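Local coordinates for putative peptide ABC-transport system periplasmic peptide-binding protein (Campylobacter jejuni, PDB 4OEV) that binds nickel(II) as the extracytoplasmic solute-binding component of an ABC-type importer, at residues L122-L130 with R429-R437. Numbering follows the deposited sequence.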
loop_
_atom_site.group_PDB
_atom_site.type_symbol
_atom_site.label_atom_id
_atom_site.label_comp_id
_atom_site.label_asym_id
_atom_site.label_seq_id
_atom_site.Cartn_x
_atom_site.Cartn_y
_atom_site.Cartn_z
ATOM N N LEU A 122 1.280 -5.997 -25.933
ATOM C CA LEU A 122 1.306 -6.893 -24.770
ATOM C C LEU A 122 1.191 -8.344 -25.203
ATOM O O LEU A 122 0.623 -8.635 -26.246
ATOM C CB LEU A 122 0.180 -6.566 -23.824
ATOM C CG LEU A 122 -0.002 -5.185 -23.203
ATOM C CD1 LEU A 122 -1.244 -5.264 -22.314
ATOM C CD2 LEU A 122 1.249 -4.839 -22.421
ATOM N N PHE A 123 1.670 -9.268 -24.373
ATOM C CA PHE A 123 1.500 -10.697 -24.675
ATOM C C PHE A 123 0.031 -11.130 -24.518
ATOM O O PHE A 123 -0.499 -11.921 -25.304
ATOM C CB PHE A 123 2.366 -11.554 -23.753
ATOM C CG PHE A 123 3.839 -11.407 -23.963
ATOM C CD1 PHE A 123 4.457 -11.969 -25.062
ATOM C CD2 PHE A 123 4.615 -10.738 -23.027
ATOM C CE1 PHE A 123 5.813 -11.851 -25.236
ATOM C CE2 PHE A 123 5.976 -10.606 -23.206
ATOM C CZ PHE A 123 6.571 -11.166 -24.310
ATOM N N LYS A 124 -0.590 -10.660 -23.440
ATOM C CA LYS A 124 -1.971 -10.982 -23.123
ATOM C C LYS A 124 -2.598 -9.723 -22.512
ATOM O O LYS A 124 -1.877 -8.814 -22.104
ATOM C CB LYS A 124 -2.033 -12.202 -22.189
ATOM C CG LYS A 124 -1.061 -12.166 -21.058
ATOM C CD LYS A 124 -0.901 -13.529 -20.411
ATOM C CE LYS A 124 0.573 -13.895 -20.297
ATOM N NZ LYS A 124 0.866 -14.734 -19.073
ATOM N N PRO A 125 -3.937 -9.652 -22.445
ATOM C CA PRO A 125 -4.512 -8.391 -21.939
ATOM C C PRO A 125 -4.093 -8.124 -20.493
ATOM O O PRO A 125 -3.901 -9.081 -19.742
ATOM C CB PRO A 125 -6.033 -8.628 -22.032
ATOM C CG PRO A 125 -6.196 -9.828 -22.973
ATOM C CD PRO A 125 -4.970 -10.655 -22.774
ATOM N N TYR A 126 -3.970 -6.846 -20.116
ATOM C CA TYR A 126 -3.678 -6.450 -18.743
ATOM C C TYR A 126 -4.370 -5.128 -18.540
ATOM O O TYR A 126 -3.749 -4.075 -18.684
ATOM C CB TYR A 126 -2.160 -6.340 -18.490
ATOM C CG TYR A 126 -1.799 -6.062 -17.050
ATOM C CD1 TYR A 126 -2.191 -6.935 -16.012
ATOM C CD2 TYR A 126 -1.072 -4.928 -16.715
ATOM C CE1 TYR A 126 -1.884 -6.642 -14.698
ATOM C CE2 TYR A 126 -0.750 -4.648 -15.442
ATOM C CZ TYR A 126 -1.143 -5.510 -14.412
ATOM O OH TYR A 126 -0.817 -5.193 -13.119
ATOM N N PRO A 127 -5.685 -5.174 -18.277
ATOM C CA PRO A 127 -6.495 -3.955 -18.172
ATOM C C PRO A 127 -5.934 -2.990 -17.124
ATOM O O PRO A 127 -6.081 -1.773 -17.279
ATOM C CB PRO A 127 -7.861 -4.469 -17.708
ATOM C CG PRO A 127 -7.859 -5.931 -17.924
ATOM C CD PRO A 127 -6.459 -6.391 -17.976
ATOM N N ALA A 128 -5.244 -3.514 -16.116
ATOM C CA ALA A 128 -4.680 -2.661 -15.073
ATOM C C ALA A 128 -3.557 -1.758 -15.599
ATOM O O ALA A 128 -3.033 -0.922 -14.867
ATOM C CB ALA A 128 -4.175 -3.500 -13.919
ATOM N N PHE A 129 -3.195 -1.904 -16.879
ATOM C CA PHE A 129 -2.017 -1.232 -17.401
ATOM C C PHE A 129 -2.057 0.308 -17.288
ATOM O O PHE A 129 -1.028 0.936 -17.041
ATOM C CB PHE A 129 -1.824 -1.597 -18.912
ATOM C CG PHE A 129 -0.485 -1.233 -19.464
ATOM C CD1 PHE A 129 0.665 -1.405 -18.707
ATOM C CD2 PHE A 129 -0.355 -0.790 -20.819
ATOM C CE1 PHE A 129 1.913 -1.081 -19.209
ATOM C CE2 PHE A 129 0.886 -0.478 -21.333
ATOM C CZ PHE A 129 2.032 -0.623 -20.555
ATOM N N LEU A 130 -3.213 0.912 -17.558
ATOM C CA LEU A 130 -3.315 2.373 -17.505
ATOM C C LEU A 130 -3.118 2.849 -16.064
ATOM O O LEU A 130 -2.458 3.862 -15.837
ATOM C CB LEU A 130 -4.660 2.837 -18.042
ATOM C CG LEU A 130 -4.732 2.737 -19.571
ATOM C CD1 LEU A 130 -6.152 3.023 -20.042
ATOM C CD2 LEU A 130 -3.743 3.704 -20.208
ATOM N N ARG A 429 -6.450 -10.781 -13.761
ATOM C CA ARG A 429 -5.595 -9.682 -14.195
ATOM C C ARG A 429 -5.359 -9.691 -15.712
ATOM O O ARG A 429 -5.026 -8.643 -16.317
ATOM C CB ARG A 429 -4.241 -9.740 -13.441
ATOM C CG ARG A 429 -3.281 -10.803 -13.925
ATOM C CD ARG A 429 -2.225 -11.066 -12.884
ATOM N NE ARG A 429 -1.503 -9.870 -12.414
ATOM C CZ ARG A 429 -0.200 -9.643 -12.664
ATOM N NH1 ARG A 429 0.422 -8.575 -12.174
ATOM N NH2 ARG A 429 0.504 -10.502 -13.401
ATOM N N ASN A 430 -5.534 -10.864 -16.326
ATOM C CA ASN A 430 -5.343 -10.964 -17.802
ATOM C C ASN A 430 -6.628 -11.120 -18.615
ATOM O O ASN A 430 -6.581 -11.604 -19.749
ATOM C CB ASN A 430 -4.413 -12.135 -18.140
ATOM C CG ASN A 430 -3.010 -11.964 -17.572
ATOM O OD1 ASN A 430 -2.467 -12.893 -16.947
ATOM N ND2 ASN A 430 -2.436 -10.769 -17.723
ATOM N N THR A 431 -7.772 -10.711 -18.069
ATOM C CA THR A 431 -9.034 -10.721 -18.826
ATOM C C THR A 431 -9.578 -9.309 -18.978
ATOM O O THR A 431 -9.700 -8.587 -17.977
ATOM C CB THR A 431 -10.152 -11.536 -18.175
ATOM O OG1 THR A 431 -9.727 -12.897 -17.982
ATOM C CG2 THR A 431 -11.405 -11.499 -19.071
ATOM N N SER A 432 -9.916 -8.924 -20.208
ATOM C CA SER A 432 -10.403 -7.563 -20.513
ATOM C C SER A 432 -11.836 -7.265 -20.058
ATOM O O SER A 432 -12.109 -6.176 -19.558
ATOM C CB SER A 432 -10.307 -7.294 -22.025
ATOM O OG SER A 432 -8.951 -7.109 -22.391
ATOM N N ASN A 433 -12.750 -8.222 -20.225
ATOM C CA ASN A 433 -14.165 -7.977 -19.938
ATOM C C ASN A 433 -14.418 -7.780 -18.430
ATOM O O ASN A 433 -14.094 -8.662 -17.602
ATOM C CB ASN A 433 -15.009 -9.133 -20.472
ATOM C CG ASN A 433 -16.482 -8.955 -20.193
ATOM O OD1 ASN A 433 -17.031 -9.576 -19.286
ATOM N ND2 ASN A 433 -17.140 -8.121 -20.992
ATOM N N LEU A 434 -14.945 -6.609 -18.070
ATOM C CA LEU A 434 -15.126 -6.253 -16.660
ATOM C C LEU A 434 -15.908 -7.316 -15.893
ATOM O O LEU A 434 -15.499 -7.715 -14.804
ATOM C CB LEU A 434 -15.842 -4.909 -16.535
ATOM C CG LEU A 434 -16.121 -4.248 -15.173
ATOM C CD1 LEU A 434 -14.876 -4.006 -14.374
ATOM C CD2 LEU A 434 -16.907 -2.955 -15.327
ATOM N N GLU A 435 -16.972 -7.849 -16.501
ATOM C CA GLU A 435 -17.838 -8.803 -15.801
ATOM C C GLU A 435 -17.119 -10.130 -15.551
ATOM O O GLU A 435 -17.300 -10.792 -14.511
ATOM C CB GLU A 435 -19.110 -9.044 -16.608
ATOM C CG GLU A 435 -20.135 -7.944 -16.461
ATOM C CD GLU A 435 -19.685 -6.636 -17.132
ATOM O OE1 GLU A 435 -19.679 -5.580 -16.443
ATOM O OE2 GLU A 435 -19.339 -6.673 -18.345
ATOM N N GLU A 436 -16.294 -10.504 -16.510
ATOM C CA GLU A 436 -15.454 -11.666 -16.349
ATOM C C GLU A 436 -14.470 -11.456 -15.210
ATOM O O GLU A 436 -14.298 -12.343 -14.370
ATOM C CB GLU A 436 -14.699 -11.955 -17.649
ATOM C CG GLU A 436 -15.343 -12.981 -18.506
ATOM C CD GLU A 436 -14.384 -13.533 -19.534
ATOM O OE1 GLU A 436 -13.771 -14.594 -19.258
ATOM O OE2 GLU A 436 -14.225 -12.905 -20.593
ATOM N N ARG A 437 -13.832 -10.284 -15.188
ATOM C CA ARG A 437 -12.904 -9.912 -14.117
ATOM C C ARG A 437 -13.579 -10.059 -12.757
ATOM O O ARG A 437 -13.025 -10.644 -11.829
ATOM C CB ARG A 437 -12.420 -8.458 -14.270
ATOM C CG ARG A 437 -11.388 -8.191 -15.364
ATOM C CD ARG A 437 -10.592 -6.914 -15.071
ATOM N NE ARG A 437 -9.415 -7.175 -14.217
ATOM C CZ ARG A 437 -8.628 -6.224 -13.697
ATOM N NH1 ARG A 437 -8.883 -4.942 -13.945
ATOM N NH2 ARG A 437 -7.579 -6.547 -12.945
HETATM O O HOH W 1 -5.343 -6.337 -15.189
#
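Y126 carries CG anti to its backbone nitrogen (chi1 -174°) and R429 bends at chi3, which brings Y126 CE1 over one face of the guanidinium, offset toward its rim. With the planes 67° apart, this is not a parallel stack. Both polar ends have their strongest partner in D391: Y126 OH by a hydrogen bond, R429 NE by a salt bridge. N430 sets its amide beside the backbone of 122-130, and ND2 donates to P125 O at 3.0 Å with an N-H...O angle of 161°; the acceptor lies close to the amide plane. The backbone carbonyl R429 O accepts a hydrogen bond from a water (R429 O to water O 2.6 Å) and takes a weaker CA-H...O contact from Y126 CA at 3.5 Å; the water in turn accepts from A128 N (A128 N to water O 3.0 Å). The P127 ring approaches T431 O (CG to O 3.2 Å), a buried carbonyl with no polar partner, and CG also lies over one face of the R437 guanidinium, whose NH1 is salt-bridged to D389. The contact thus joins the link between strand 117-122 and helix 129-132, whose type I turn Y126-F129 leads into the helix, to the connection between helices 419-429 and 434-450.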